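Local coordinates for DegT/DnrJ/EryC1/StrS aminotransferase (Brucella abortus 2308, PDB 4QGR), which probably acts as a pyridoxal-phosphate-dependent aminotransferase of the DegT/DnrJ/EryC1/StrS family, transferring amino groups with the help of its bound cofactor, at residues Ala365-Asp368 with Lys369-Val373. Sequence-based numbering, arbitrary orientation.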
ATOM      1  N   ALA A 365      35.674 -11.356  13.336  1.00 24.86           N
ATOM      2  CA  ALA A 365      35.564 -11.836  14.718  1.00 25.31           C
ATOM      3  C   ALA A 365      34.163 -12.359  15.047  1.00 24.26           C
ATOM      4  O   ALA A 365      34.020 -13.420  15.667  1.00 23.96           O
ATOM      5  CB  ALA A 365      36.000 -10.744  15.710  1.00 26.19           C
ATOM      6  N   ASP A 366      33.121 -11.671  14.578  1.00 23.04           N
ATOM      7  CA  ASP A 366      31.791 -12.164  14.878  1.00 23.17           C
ATOM      8  C   ASP A 366      31.481 -13.451  14.085  1.00 22.41           C
ATOM      9  O   ASP A 366      30.962 -14.446  14.620  1.00 22.28           O
ATOM     10  CB  ASP A 366      30.756 -11.080  14.637  1.00 24.35           C
ATOM     11  CG  ASP A 366      30.703 -10.069  15.779  1.00 26.18           C
ATOM     12  OD1 ASP A 366      31.243 -10.346  16.872  1.00 28.97           O
ATOM     13  OD2 ASP A 366      30.110  -9.007  15.582  1.00 28.54           O
ATOM     14  N   GLN A 367      31.864 -13.463  12.826  1.00 21.99           N
ATOM     15  CA  GLN A 367      31.737 -14.670  12.039  1.00 21.69           C
ATOM     16  C   GLN A 367      32.509 -15.838  12.641  1.00 22.50           C
ATOM     17  O   GLN A 367      31.973 -16.940  12.755  1.00 21.31           O
ATOM     18  CB  GLN A 367      32.159 -14.421  10.595  1.00 21.84           C
ATOM     19  CG  GLN A 367      31.776 -15.544   9.678  1.00 22.22           C
ATOM     20  CD  GLN A 367      31.793 -15.154   8.213  1.00 22.82           C
ATOM     21  OE1 GLN A 367      32.584 -14.331   7.779  1.00 24.11           O
ATOM     22  NE2 GLN A 367      30.904 -15.753   7.441  1.00 22.16           N
ATOM     23  N   ASP A 368      33.750 -15.605  13.059  1.00 23.04           N
ATOM     24  CA  ASP A 368      34.511 -16.660  13.720  1.00 24.92           C
ATOM     25  C   ASP A 368      33.790 -17.218  14.942  1.00 24.23           C
ATOM     26  O   ASP A 368      33.829 -18.402  15.197  1.00 24.47           O
ATOM     27  CB  ASP A 368      35.899 -16.150  14.155  1.00 26.47           C
ATOM     28  CG  ASP A 368      36.826 -15.860  12.973  1.00 27.99           C
ATOM     29  OD1 ASP A 368      36.518 -16.251  11.826  1.00 29.93           O
ATOM     30  OD2 ASP A 368      37.860 -15.214  13.194  1.00 28.79           O
ATOM     31  N   LYS A 369      33.161 -16.342  15.711  1.00 24.56           N
ATOM     32  CA  LYS A 369      32.481 -16.748  16.919  1.00 24.49           C
ATOM     33  C   LYS A 369      31.297 -17.635  16.552  1.00 22.56           C
ATOM     34  O   LYS A 369      31.065 -18.704  17.169  1.00 21.13           O
ATOM     35  CB  LYS A 369      32.009 -15.525  17.695  1.00 26.05           C
ATOM     36  CG  LYS A 369      31.412 -15.870  19.042  1.00 28.34           C
ATOM     37  CD  LYS A 369      30.583 -14.729  19.609  1.00 29.64           C
ATOM     38  CE  LYS A 369      30.308 -14.992  21.085  1.00 32.72           C
ATOM     39  NZ  LYS A 369      29.308 -14.026  21.646  1.00 34.47           N
ATOM     40  N   ILE A 370      30.570 -17.208  15.518  1.00 20.64           N
ATOM     41  CA  ILE A 370      29.406 -17.962  15.067  1.00 19.97           C
ATOM     42  C   ILE A 370      29.867 -19.331  14.584  1.00 19.83           C
ATOM     43  O   ILE A 370      29.331 -20.348  14.986  1.00 19.37           O
ATOM     44  CB  ILE A 370      28.637 -17.201  13.957  1.00 19.46           C
ATOM     45  CG1 ILE A 370      28.021 -15.895  14.492  1.00 19.45           C
ATOM     46  CG2 ILE A 370      27.545 -18.064  13.368  1.00 19.25           C
ATOM     47  CD1 ILE A 370      27.696 -14.877  13.434  1.00 19.58           C
ATOM     48  N   ILE A 371      30.873 -19.354  13.722  1.00 20.35           N
ATOM     49  CA  ILE A 371      31.424 -20.626  13.240  1.00 21.17           C
ATOM     50  C   ILE A 371      31.816 -21.523  14.415  1.00 21.94           C
ATOM     51  O   ILE A 371      31.550 -22.714  14.408  1.00 22.76           O
ATOM     52  CB  ILE A 371      32.610 -20.393  12.263  1.00 21.85           C
ATOM     53  CG1 ILE A 371      32.066 -19.957  10.918  1.00 22.01           C
ATOM     54  CG2 ILE A 371      33.475 -21.636  12.089  1.00 22.99           C
ATOM     55  CD1 ILE A 371      33.061 -19.188  10.078  1.00 22.95           C
ATOM     56  N   GLY A 372      32.447 -20.943  15.410  1.00 22.25           N
ATOM     57  CA  GLY A 372      32.957 -21.707  16.539  1.00 23.16           C
ATOM     58  C   GLY A 372      31.832 -22.378  17.313  1.00 23.00           C
ATOM     59  O   GLY A 372      31.954 -23.500  17.761  1.00 22.98           O
ATOM     60  N   VAL A 373      30.733 -21.671  17.493  1.00 22.78           N
ATOM     61  CA  VAL A 373      29.661 -22.207  18.303  1.00 23.09           C
ATOM     62  C   VAL A 373      28.998 -23.348  17.560  1.00 22.89           C
ATOM     63  O   VAL A 373      28.672 -24.386  18.168  1.00 22.57           O
ATOM     64  CB  VAL A 373      28.636 -21.107  18.684  1.00 23.76           C
ATOM     65  CG1 VAL A 373      27.426 -21.713  19.383  1.00 24.46           C
ATOM     66  CG2 VAL A 373      29.280 -20.065  19.573  1.00 23.96           C
TER
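The backbone N-H of Lys369 hydrogen-bonds to Ala365 O, with N and O 3.0 Å apart, the first of four successive i to i+4 bonds that tie one helical turn to the next. Its CB lies 3.4 Å from Asp366 O, and the extended side chain then runs away from the preceding turn until NZ bonds to the carbonyl oxygen of Glu315. NZ of Lys369 lies 6.3 Å from OD1 of Asp366, so these opposite charges are near each other but not in contact; OD2 of Asp366 hydrogen-bonds to NE2 of His7.

Ile370 N meets Asp366 O at 2.9 Å. With CG1 set beside its own backbone N (chi1 -65°), Ile370 lays this branch against the same carbonyl, CG1 standing 3.3 Å from Asp366 O. The side chain also packs on Met9 and Tyr274.

Ile371 forms the straightest bond of the series, its N reaching Gln367 O at 2.8 Å with an N-H...O angle of 178°. The two side chains of this pair meet obliquely through aliphatic carbons, CD1 of Ile371 lying 3.9 Å from CG of Gln367. Placing CG opposite the backbone N (chi1 -168°) sends the Gln367 chain outward to helix 247-278, where NE2 bonds to Ile270 O; Ile371 touches Ala277 of the same helix.

Gly372 N, tilted out of the carbonyl plane, bonds to Asp368 O, while the Asp368 carboxylate makes a salt bridge to Arg273. Val373 N repeats the i to i+4 pattern on Lys369 O, and its side chain packs on helix 305-314. This is regular alpha-helical geometry within the C-terminal helix 364-377, away from the cofactor pocket: Gln367, Ile370 and Ile371 pack against the long helix 247-278, while Ala365, Lys369 and Gly372 are exposed, as in an amphipathic surface helix.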